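Local coordinates for protein 2,3-dihydroxybenzoate-AMP ligase (Bacillus subtilis, PDB 1MDB) that belongs to the AMP-binding enzymes of the ANL clan and binds adenosine monophosphate and 2,3-dihydroxy-benzoic acid, at residues L187-G192 with S197-R202; Q328-A333 with G421-E426; E334-Y339 with P359-R364; E438-E443 with A458-M463. All coordinates share one frame; numbering follows the deposited sequence.

Interaction 1. Residues L187-G192 with S197-R202; sequences LQLSGG and SKLIPR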
# COMPACT_ATOMS: atom_id res chain seq x y z
N LEU A 187 9.93 0.81 -10.11
CA LEU A 187 10.45 0.33 -8.85
C LEU A 187 9.54 0.82 -7.73
O LEU A 187 9.31 2.02 -7.58
CB LEU A 187 11.88 0.85 -8.62
CG LEU A 187 12.90 0.55 -9.73
CD1 LEU A 187 14.27 1.09 -9.35
CD2 LEU A 187 12.96 -0.94 -9.97
N GLN A 188 9.01 -0.12 -6.95
CA GLN A 188 8.14 0.19 -5.83
C GLN A 188 8.96 0.22 -4.56
O GLN A 188 10.14 -0.13 -4.58
CB GLN A 188 7.02 -0.85 -5.71
CG GLN A 188 5.67 -0.38 -6.22
CD GLN A 188 5.04 0.71 -5.34
OE1 GLN A 188 3.94 1.18 -5.63
NE2 GLN A 188 5.74 1.11 -4.28
N LEU A 189 8.35 0.63 -3.45
CA LEU A 189 9.08 0.67 -2.18
C LEU A 189 8.55 -0.42 -1.24
O LEU A 189 7.36 -0.69 -1.23
CB LEU A 189 8.89 2.05 -1.51
CG LEU A 189 9.28 3.32 -2.27
CD1 LEU A 189 9.09 4.51 -1.34
CD2 LEU A 189 10.72 3.26 -2.75
N SER A 190 9.43 -1.05 -0.47
CA SER A 190 9.01 -2.07 0.49
C SER A 190 8.50 -1.31 1.72
O SER A 190 8.88 -0.16 1.93
CB SER A 190 10.18 -2.97 0.88
OG SER A 190 11.27 -2.19 1.35
N GLY A 191 7.67 -1.95 2.54
CA GLY A 191 7.14 -1.26 3.70
C GLY A 191 7.46 -1.75 5.10
O GLY A 191 6.64 -1.60 6.01
N GLY A 192 8.65 -2.31 5.30
CA GLY A 192 9.00 -2.78 6.63
C GLY A 192 9.26 -1.64 7.60
O GLY A 192 8.54 -0.64 7.64
N SER A 197 13.71 2.00 2.82
CA SER A 197 12.99 0.90 2.21
C SER A 197 13.82 0.32 1.07
O SER A 197 14.62 1.02 0.46
CB SER A 197 11.66 1.38 1.63
OG SER A 197 10.76 1.81 2.64
N LYS A 198 13.60 -0.96 0.77
CA LYS A 198 14.28 -1.62 -0.33
C LYS A 198 13.49 -1.25 -1.58
O LYS A 198 12.30 -0.95 -1.48
CB LYS A 198 14.23 -3.14 -0.13
CG LYS A 198 14.68 -3.62 1.24
CD LYS A 198 16.15 -3.40 1.45
CE LYS A 198 16.57 -3.86 2.84
NZ LYS A 198 18.04 -4.14 2.92
N LEU A 199 14.12 -1.25 -2.75
CA LEU A 199 13.40 -0.94 -3.98
C LEU A 199 12.93 -2.26 -4.60
O LEU A 199 13.66 -3.26 -4.59
CB LEU A 199 14.28 -0.15 -4.95
CG LEU A 199 14.19 1.38 -4.78
CD1 LEU A 199 14.44 1.74 -3.34
CD2 LEU A 199 15.18 2.09 -5.69
N ILE A 200 11.71 -2.26 -5.14
CA ILE A 200 11.10 -3.45 -5.72
C ILE A 200 10.83 -3.36 -7.23
O ILE A 200 9.95 -2.61 -7.67
CB ILE A 200 9.77 -3.74 -4.99
CG1 ILE A 200 10.08 -4.10 -3.53
CG2 ILE A 200 9.00 -4.87 -5.70
CD1 ILE A 200 8.87 -4.03 -2.60
N PRO A 201 11.58 -4.12 -8.04
CA PRO A 201 11.36 -4.09 -9.48
C PRO A 201 10.11 -4.88 -9.87
O PRO A 201 9.95 -6.02 -9.43
CB PRO A 201 12.62 -4.75 -10.04
CG PRO A 201 13.63 -4.57 -8.98
CD PRO A 201 12.83 -4.82 -7.73
N ARG A 202 9.22 -4.27 -10.65
CA ARG A 202 8.02 -4.97 -11.13
C ARG A 202 8.02 -4.83 -12.65
O ARG A 202 8.31 -3.75 -13.18
CB ARG A 202 6.73 -4.38 -10.54
CG ARG A 202 6.58 -4.46 -9.02
CD ARG A 202 6.74 -5.89 -8.48
NE ARG A 202 5.64 -6.77 -8.86
CZ ARG A 202 4.47 -6.81 -8.24
NH1 ARG A 202 4.25 -6.03 -7.19
NH2 ARG A 202 3.52 -7.63 -8.68
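Gln188 and Ile200 face each other as a hydrogen-bonded pair of a beta hairpin, whose connecting loop carries the serine- and glycine-rich signature of AMP-binding enzymes. Two short backbone bonds define the pair: Gln188 N to Ile200 O is 2.8 Å and Ile200 N to Gln188 O is 2.7 Å. The tight part lies on the face formed by Leu187, Leu189, Leu199 and Pro201. There CD2 of Leu187 comes within 3.6 Å of CA of Pro201 and also meets the proline ring, while CD1 of Leu187 reaches across to CD2 of Leu199 at 3.9 Å. Leu189 and Leu199 run side by side, pointing the same way; Leu189 touches Phe117 and Leu199 touches Phe120, both of helix 111-120. Past the buried Ser190 the hairpin loosens: Gly191, which touches AMP, and the poorly ordered Gly192 are exposed and meet nothing of 197-202, and the Lys198 chain leads away. At this boundary polar bonds replace the leucines. Ser190 N donates to Lys198 O at 3.0 Å. Ser190 OG, set between its backbone N and carbonyl carbon (chi1 54°), accepts from Lys198 N at 2.7 Å. Finally, Ser197 OG donates to Ser190 O at 2.8 Å, with the hydroxyl oxygen 24° out of the carbonyl plane of Ser190.

Interaction 2. Residues Q328-A333 with G421-E426; sequences QVFGMA and GYIVVE. With AMP (adenosine monophosphate), chain D; DBH (2,3-dihydroxy-benzoic acid), chain E.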
# COMPACT_ATOMS: atom_id res chain seq x y z
N GLN A 328 -11.38 -7.62 3.32
CA GLN A 328 -10.09 -7.48 3.96
C GLN A 328 -9.05 -7.75 2.90
O GLN A 328 -9.20 -8.65 2.08
CB GLN A 328 -9.95 -8.46 5.13
CG GLN A 328 -10.87 -8.11 6.29
CD GLN A 328 -10.36 -8.62 7.62
OE1 GLN A 328 -11.14 -9.05 8.47
NE2 GLN A 328 -9.05 -8.56 7.82
N VAL A 329 -7.99 -6.95 2.91
CA VAL A 329 -6.96 -7.09 1.91
C VAL A 329 -5.59 -7.20 2.58
O VAL A 329 -5.16 -6.28 3.28
CB VAL A 329 -6.97 -5.89 0.96
CG1 VAL A 329 -6.06 -6.15 -0.23
CG2 VAL A 329 -8.40 -5.63 0.49
N PHE A 330 -4.92 -8.32 2.35
CA PHE A 330 -3.60 -8.53 2.93
C PHE A 330 -2.62 -8.71 1.79
O PHE A 330 -2.52 -9.78 1.21
CB PHE A 330 -3.63 -9.76 3.86
CG PHE A 330 -2.27 -10.26 4.27
CD1 PHE A 330 -1.22 -9.38 4.53
CD2 PHE A 330 -2.05 -11.63 4.42
CE1 PHE A 330 0.03 -9.85 4.94
CE2 PHE A 330 -0.80 -12.12 4.83
CZ PHE A 330 0.24 -11.23 5.08
N GLY A 331 -1.92 -7.63 1.46
CA GLY A 331 -0.96 -7.69 0.38
C GLY A 331 0.38 -7.10 0.77
O GLY A 331 0.54 -6.58 1.87
N MET A 332 1.34 -7.18 -0.14
CA MET A 332 2.68 -6.65 0.08
C MET A 332 3.19 -6.17 -1.27
O MET A 332 2.85 -6.75 -2.31
CB MET A 332 3.61 -7.76 0.61
CG MET A 332 3.56 -9.03 -0.22
SD MET A 332 3.92 -10.47 0.85
CE MET A 332 2.40 -10.60 1.75
N ALA A 333 4.00 -5.12 -1.26
CA ALA A 333 4.52 -4.57 -2.50
C ALA A 333 5.44 -5.56 -3.19
O ALA A 333 5.70 -5.45 -4.40
CB ALA A 333 5.25 -3.25 -2.23
N GLY A 421 -7.92 -22.50 2.82
CA GLY A 421 -6.74 -21.80 2.35
C GLY A 421 -6.68 -20.33 2.71
O GLY A 421 -5.84 -19.60 2.18
N TYR A 422 -7.55 -19.88 3.61
CA TYR A 422 -7.54 -18.48 4.02
C TYR A 422 -6.42 -18.23 5.02
O TYR A 422 -5.95 -19.16 5.69
CB TYR A 422 -8.88 -18.07 4.63
CG TYR A 422 -9.95 -17.86 3.59
CD1 TYR A 422 -10.46 -18.92 2.84
CD2 TYR A 422 -10.41 -16.57 3.29
CE1 TYR A 422 -11.39 -18.72 1.83
CE2 TYR A 422 -11.34 -16.35 2.28
CZ TYR A 422 -11.83 -17.43 1.55
OH TYR A 422 -12.74 -17.22 0.54
N ILE A 423 -5.99 -16.98 5.12
CA ILE A 423 -4.92 -16.59 6.02
C ILE A 423 -5.45 -15.75 7.17
O ILE A 423 -6.18 -14.77 6.97
CB ILE A 423 -3.83 -15.80 5.27
CG1 ILE A 423 -3.25 -16.66 4.14
CG2 ILE A 423 -2.74 -15.35 6.23
CD1 ILE A 423 -2.22 -15.95 3.28
N VAL A 424 -5.10 -16.16 8.38
CA VAL A 424 -5.48 -15.44 9.57
C VAL A 424 -4.15 -14.94 10.12
O VAL A 424 -3.39 -15.69 10.72
CB VAL A 424 -6.15 -16.36 10.60
CG1 VAL A 424 -6.53 -15.56 11.84
CG2 VAL A 424 -7.39 -17.00 9.98
N VAL A 425 -3.88 -13.66 9.88
CA VAL A 425 -2.65 -13.02 10.31
C VAL A 425 -2.65 -12.71 11.80
O VAL A 425 -3.65 -12.24 12.35
CB VAL A 425 -2.41 -11.71 9.52
CG1 VAL A 425 -1.09 -11.05 9.94
CG2 VAL A 425 -2.39 -12.00 8.03
N GLU A 426 -1.53 -13.01 12.46
CA GLU A 426 -1.37 -12.72 13.88
C GLU A 426 -0.82 -11.31 13.96
O GLU A 426 -1.32 -10.47 14.69
CB GLU A 426 -0.35 -13.67 14.53
CG GLU A 426 -0.04 -13.33 16.00
CD GLU A 426 1.18 -14.07 16.55
OE1 GLU A 426 2.32 -13.59 16.37
OE2 GLU A 426 1.00 -15.13 17.18
P AMP D . 3.24 -3.02 1.96
O1P AMP D . 4.20 -3.37 0.85
O2P AMP D . 3.43 -1.66 2.54
O3P AMP D . 1.80 -3.25 1.56
O5' AMP D . 3.56 -3.99 3.26
C5' AMP D . 3.16 -5.39 3.30
C4' AMP D . 3.14 -5.87 4.76
O4' AMP D . 2.12 -5.12 5.39
C3' AMP D . 2.73 -7.30 4.97
O3' AMP D . 3.82 -8.20 4.82
C2' AMP D . 2.13 -7.26 6.37
O2' AMP D . 3.14 -7.43 7.38
C1' AMP D . 1.47 -5.90 6.38
N9 AMP D . -0.16 -6.15 6.04
C8 AMP D . -0.78 -5.68 4.93
N7 AMP D . -2.08 -5.99 4.93
C5 AMP D . -2.25 -6.65 6.05
C6 AMP D . -3.46 -7.17 6.51
N6 AMP D . -4.60 -7.04 5.84
N1 AMP D . -3.41 -7.84 7.71
C2 AMP D . -2.26 -7.99 8.43
N3 AMP D . -1.10 -7.48 7.99
C4 AMP D . -1.08 -6.80 6.79
C21 DBH E . 0.67 -3.33 1.90
O9 DBH E . 0.62 -3.05 3.21
C18 DBH E . -0.52 -3.75 1.12
C15 DBH E . -1.80 -3.80 1.74
C12 DBH E . -2.94 -4.21 1.01
C3 DBH E . -0.38 -4.12 -0.26
O3 DBH E . 0.85 -4.08 -0.93
C6 DBH E . -1.52 -4.53 -0.98
C9 DBH E . -2.79 -4.58 -0.36
O6 DBH E . -1.39 -4.90 -2.30
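Phe330 meets Val425 with a face of its ring: CG2 of Val425 stands 3.8 Å from the ring centroid and 23° off the normal, a CH-pi contact displaced toward the CD2-CE2 rim. The side chain of Ile423 crosses that of Phe330 at about a right angle, and its CG2 methyl lies oblique to the ring, 4.0 Å from CE2 of Phe330. The adenine of AMP is reached by another part of the same ring, with Phe330 CD1 only 3.3 Å from AMP C5, while the ribose carbon C3' lies in plane at the ring's edge. Val425 divides its two methyls between these neighbours. Val425 CG1, anti to the backbone N (chi1 -178°), is turned to AMP C2 at 3.6 Å, and CG2 is left for the phenylalanine. The backbone of 328-333 supplies two of the polar bonds: Val329 O accepts from AMP N6 at 2.7 Å, and Ala333 N donates to the AMP phosphate oxygen O1P, also at 2.7 Å. Val329 CG1 meets the ring of 2,3-dihydroxy-benzoic acid at C9, 3.6 Å away. Asp413, Arg428 and Lys519 give AMP further hydrogen bonds. Apolar walls around adenine, with one backbone carbonyl on its amine and one backbone N-H on the AMP phosphate, mark the nucleotide pocket of an AMP-binding enzyme.

Interaction 3. Residues E334-Y339 with P359-R364; sequences EGLVNY and PYDESR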
# COMPACT_ATOMS: atom_id res chain seq x y z
N GLU A 334 5.92 -6.54 -2.42
CA GLU A 334 6.82 -7.56 -2.95
C GLU A 334 6.10 -8.53 -3.87
O GLU A 334 6.72 -9.16 -4.72
CB GLU A 334 7.47 -8.37 -1.82
CG GLU A 334 8.63 -7.69 -1.14
CD GLU A 334 8.19 -6.70 -0.09
OE1 GLU A 334 6.99 -6.66 0.24
OE2 GLU A 334 9.06 -5.96 0.41
N GLY A 335 4.79 -8.67 -3.69
CA GLY A 335 4.05 -9.58 -4.54
C GLY A 335 2.66 -9.95 -4.06
O GLY A 335 1.70 -9.21 -4.27
N LEU A 336 2.59 -11.11 -3.41
CA LEU A 336 1.36 -11.67 -2.89
C LEU A 336 0.28 -10.74 -2.36
O LEU A 336 0.55 -9.87 -1.53
CB LEU A 336 1.67 -12.71 -1.81
CG LEU A 336 0.45 -13.45 -1.25
CD1 LEU A 336 -0.19 -14.26 -2.37
CD2 LEU A 336 0.86 -14.37 -0.11
N VAL A 337 -0.95 -10.94 -2.83
CA VAL A 337 -2.09 -10.16 -2.38
C VAL A 337 -3.23 -11.13 -2.08
O VAL A 337 -3.58 -11.97 -2.92
CB VAL A 337 -2.56 -9.15 -3.43
CG1 VAL A 337 -3.83 -8.45 -2.94
CG2 VAL A 337 -1.46 -8.12 -3.69
N ASN A 338 -3.80 -11.01 -0.89
CA ASN A 338 -4.90 -11.87 -0.45
C ASN A 338 -6.18 -11.06 -0.21
O ASN A 338 -6.13 -9.95 0.34
CB ASN A 338 -4.53 -12.56 0.87
CG ASN A 338 -3.24 -13.34 0.77
OD1 ASN A 338 -3.20 -14.42 0.18
ND2 ASN A 338 -2.17 -12.79 1.34
N TYR A 339 -7.32 -11.62 -0.61
CA TYR A 339 -8.60 -10.93 -0.42
C TYR A 339 -9.68 -11.87 0.10
O TYR A 339 -9.69 -13.05 -0.22
CB TYR A 339 -9.16 -10.38 -1.73
CG TYR A 339 -8.32 -9.43 -2.56
CD1 TYR A 339 -7.36 -9.92 -3.45
CD2 TYR A 339 -8.54 -8.05 -2.53
CE1 TYR A 339 -6.66 -9.06 -4.30
CE2 TYR A 339 -7.84 -7.18 -3.36
CZ TYR A 339 -6.91 -7.69 -4.25
OH TYR A 339 -6.23 -6.85 -5.09
N PRO A 359 -4.26 -18.59 -8.66
CA PRO A 359 -4.26 -20.04 -8.51
C PRO A 359 -2.82 -20.54 -8.42
O PRO A 359 -2.55 -21.64 -7.94
CB PRO A 359 -4.94 -20.54 -9.78
CG PRO A 359 -5.79 -19.38 -10.20
CD PRO A 359 -4.87 -18.21 -9.95
N TYR A 360 -1.89 -19.71 -8.90
CA TYR A 360 -0.49 -20.08 -8.90
C TYR A 360 0.33 -19.50 -7.75
O TYR A 360 1.55 -19.71 -7.69
CB TYR A 360 0.14 -19.71 -10.24
CG TYR A 360 -0.59 -20.31 -11.43
CD1 TYR A 360 -1.66 -19.63 -12.02
CD2 TYR A 360 -0.24 -21.55 -11.94
CE1 TYR A 360 -2.35 -20.18 -13.10
CE2 TYR A 360 -0.92 -22.11 -13.02
CZ TYR A 360 -1.98 -21.42 -13.59
OH TYR A 360 -2.67 -21.96 -14.66
N ASP A 361 -0.32 -18.78 -6.84
CA ASP A 361 0.36 -18.23 -5.67
C ASP A 361 0.67 -19.40 -4.74
O ASP A 361 -0.21 -20.16 -4.39
CB ASP A 361 -0.53 -17.23 -4.92
CG ASP A 361 -0.43 -15.80 -5.46
OD1 ASP A 361 0.70 -15.34 -5.72
OD2 ASP A 361 -1.48 -15.14 -5.60
N GLU A 362 1.93 -19.53 -4.35
CA GLU A 362 2.33 -20.60 -3.44
C GLU A 362 2.60 -20.02 -2.05
O GLU A 362 3.37 -19.06 -1.91
CB GLU A 362 3.60 -21.28 -3.95
CG GLU A 362 3.38 -22.25 -5.08
CD GLU A 362 4.69 -22.71 -5.68
OE1 GLU A 362 5.24 -21.97 -6.53
OE2 GLU A 362 5.17 -23.79 -5.29
N SER A 363 1.97 -20.60 -1.04
CA SER A 363 2.16 -20.14 0.32
C SER A 363 2.65 -21.26 1.24
O SER A 363 2.23 -22.41 1.13
CB SER A 363 0.85 -19.58 0.88
OG SER A 363 0.53 -18.34 0.28
N ARG A 364 3.57 -20.92 2.13
CA ARG A 364 4.09 -21.88 3.08
C ARG A 364 4.23 -21.24 4.45
O ARG A 364 4.61 -20.07 4.57
CB ARG A 364 5.42 -22.46 2.59
CG ARG A 364 5.22 -23.22 1.29
CD ARG A 364 6.38 -24.12 0.91
NE ARG A 364 6.08 -24.84 -0.33
CZ ARG A 364 6.89 -25.72 -0.91
NH1 ARG A 364 8.07 -26.00 -0.36
NH2 ARG A 364 6.53 -26.31 -2.03
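Leu336 bridges to Asp361 and Ser363 with its two methyls, joining the mixed central sheet of the AMP-binding (ANL) fold, through Leu336 next to strand 337-339, to the antiparallel sheet that begins with strand 362-366. The first shell is small, burying 124 Å² in all, and no hydrogen bond crosses it. CD1 of Leu336 sits over the flat face of the Asp361 carboxylate: it is 3.5 Å from Asp361 CG, and its distances to Asp361 OD1 and OD2 are equal at 3.6 Å, as expected for a methyl placed above the plane and not beside one oxygen. Leu336 can reach this far because its CG is anti to the backbone N (chi1 -176°), which carries the fork outward from the backbone while the CA atoms of Leu336 and Asp361 stay 7.2 Å apart.

The second shell fixes the carboxylate. Asp361 OD2 is hydrogen-bonded to Tyr387 OH and to Ser358 N; because Val337 N bonds the same tyrosine hydroxyl, Tyr387 ties both segments together where they make no direct polar bond. Pro356 of strand 355-356 touches Leu336, Asp361 and Ser363. Farther out, Glu362, whose side chain starts away from 334-339, forms a salt bridge with Arg384, and Val337, whose side chain leaves the backbone away from 359-364, touches 2,3-dihydroxy-benzoic acid. The second methyl of Leu336, CD2, ends 4.0 Å from OG of Ser363, a hydroxyl buried by the contact that has no hydrogen-bond partner anywhere in the model.

Interaction 4. Residues E438-E443 with A458-M463; sequences EKVAAE and AAMVSM
Met460 is the one residue of 458-463 that touches 438-443, where it meets Ala442 and Val440. The segment belongs to strand 455-465, an outer strand of a three-stranded sheet, and its residues can be followed by the direction each takes. Ala459 points away from 438-443 and touches Leu525 of helix 522-534. Met460 turns the opposite way and makes the contact at two points. Near the backbone, CB of Met460 lies 4.2 Å from CB of Ala442, and the same Ala442 methyl comes within 3.4 Å of Met460 O. The CA atoms of Ala442 and Met460 are 5.5 Å apart, a close approach of the two backbones. Farther along, extended through chi1 175° and chi2 179°, the chain of Met460 carries CE to 4.4 Å from CG1 of Val440, a loose apolar touch. Val461 again points away, its backbone bonded to Cys473 of the adjoining strand. Ser462 then brings its side chain against Ile433, which Val440 and Met460 also touch.

Polar support comes from just outside: Glu446 OE1 of helix 442-449 is hydrogen-bonded to Met460 N. Ala441 is the N-cap residue of this helix, which places Ala442 in its first turn. The contact therefore packs the first turn of helix 442-449 against the outer strand 455-465, part of the small alpha/beta C-terminal domain of AMP-binding enzymes.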
# COMPACT_ATOMS: atom_id res chain seq x y z
N GLU A 438 7.12 -15.45 27.39
CA GLU A 438 5.78 -15.76 26.91
C GLU A 438 5.54 -14.90 25.69
O GLU A 438 5.77 -13.70 25.71
CB GLU A 438 4.74 -15.43 27.99
CG GLU A 438 4.81 -16.31 29.22
CD GLU A 438 3.98 -17.57 29.10
OE1 GLU A 438 4.03 -18.23 28.04
OE2 GLU A 438 3.27 -17.91 30.08
N LYS A 439 5.08 -15.51 24.61
CA LYS A 439 4.81 -14.74 23.41
C LYS A 439 3.40 -14.17 23.49
O LYS A 439 2.47 -14.85 23.93
CB LYS A 439 4.96 -15.62 22.16
CG LYS A 439 6.40 -16.01 21.89
CD LYS A 439 6.56 -16.76 20.58
CE LYS A 439 8.02 -17.10 20.33
NZ LYS A 439 8.24 -17.73 19.00
N VAL A 440 3.26 -12.91 23.11
CA VAL A 440 1.96 -12.26 23.14
C VAL A 440 1.59 -11.71 21.76
O VAL A 440 2.38 -11.00 21.14
CB VAL A 440 1.93 -11.08 24.14
CG1 VAL A 440 0.57 -10.40 24.12
CG2 VAL A 440 2.25 -11.58 25.55
N ALA A 441 0.40 -12.06 21.30
CA ALA A 441 -0.09 -11.58 20.01
C ALA A 441 -0.75 -10.24 20.30
O ALA A 441 -1.87 -10.18 20.81
CB ALA A 441 -1.11 -12.57 19.43
N ALA A 442 -0.05 -9.16 19.98
CA ALA A 442 -0.54 -7.80 20.22
C ALA A 442 -1.98 -7.57 19.75
O ALA A 442 -2.83 -7.10 20.51
CB ALA A 442 0.40 -6.78 19.56
N GLU A 443 -2.24 -7.90 18.49
CA GLU A 443 -3.56 -7.71 17.89
C GLU A 443 -4.68 -8.43 18.64
O GLU A 443 -5.81 -7.96 18.69
CB GLU A 443 -3.50 -8.13 16.42
CG GLU A 443 -4.75 -7.86 15.59
CD GLU A 443 -5.87 -8.85 15.85
OE1 GLU A 443 -5.57 -10.03 16.17
OE2 GLU A 443 -7.06 -8.47 15.73
N ALA A 458 -6.40 1.07 19.48
CA ALA A 458 -5.36 0.59 20.39
C ALA A 458 -4.20 -0.06 19.66
O ALA A 458 -4.39 -0.81 18.72
CB ALA A 458 -5.97 -0.43 21.38
N ALA A 459 -2.98 0.26 20.11
CA ALA A 459 -1.78 -0.33 19.52
C ALA A 459 -0.89 -0.77 20.68
O ALA A 459 -0.43 0.06 21.47
CB ALA A 459 -1.07 0.67 18.65
N MET A 460 -0.66 -2.07 20.78
CA MET A 460 0.15 -2.62 21.86
C MET A 460 1.54 -3.00 21.38
O MET A 460 1.70 -3.75 20.42
CB MET A 460 -0.55 -3.85 22.44
CG MET A 460 0.22 -4.60 23.50
SD MET A 460 -0.78 -5.99 24.09
CE MET A 460 0.00 -6.36 25.63
N VAL A 461 2.55 -2.49 22.08
CA VAL A 461 3.93 -2.76 21.71
C VAL A 461 4.78 -3.20 22.90
O VAL A 461 4.40 -3.06 24.06
CB VAL A 461 4.58 -1.52 21.04
CG1 VAL A 461 3.74 -1.07 19.84
CG2 VAL A 461 4.71 -0.39 22.03
N SER A 462 5.95 -3.74 22.59
CA SER A 462 6.86 -4.17 23.64
C SER A 462 7.59 -2.95 24.18
O SER A 462 7.68 -1.91 23.51
CB SER A 462 7.88 -5.14 23.07
OG SER A 462 8.73 -4.47 22.16
N MET A 463 8.10 -3.08 25.40
CA MET A 463 8.89 -2.02 26.03
C MET A 463 9.95 -2.77 26.84
O MET A 463 9.71 -3.87 27.34
CB MET A 463 8.05 -1.14 26.95
CG MET A 463 7.59 -1.78 28.26
SD MET A 463 6.65 -0.61 29.29
CE MET A 463 6.47 -1.53 30.82

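Interactions 1, 2 and 4 are buried, whereas interaction 3 is only partly so. Interaction 1 alone is a strand pair with crossing hydrogen bonds and buries 504 Å²; the others bury 121 to 137 Å² and rely on side-chain touches. Interactions 2 and 3 share the central sheet through the neighbouring strands 325-331 and 337-339, and each reaches a different outer strand of the same four-stranded sheet. Around AMP, interaction 2 adds aromatic and backbone recognition, and interaction 1 brings its loop; Ser190 and Ile200 of the latter pack against Glu334 of interaction 3. Interaction 4, with apolar side-chain touches and a methyl against a carbonyl oxygen, lies farthest from the chain centre yet touches interaction 2 through Glu426.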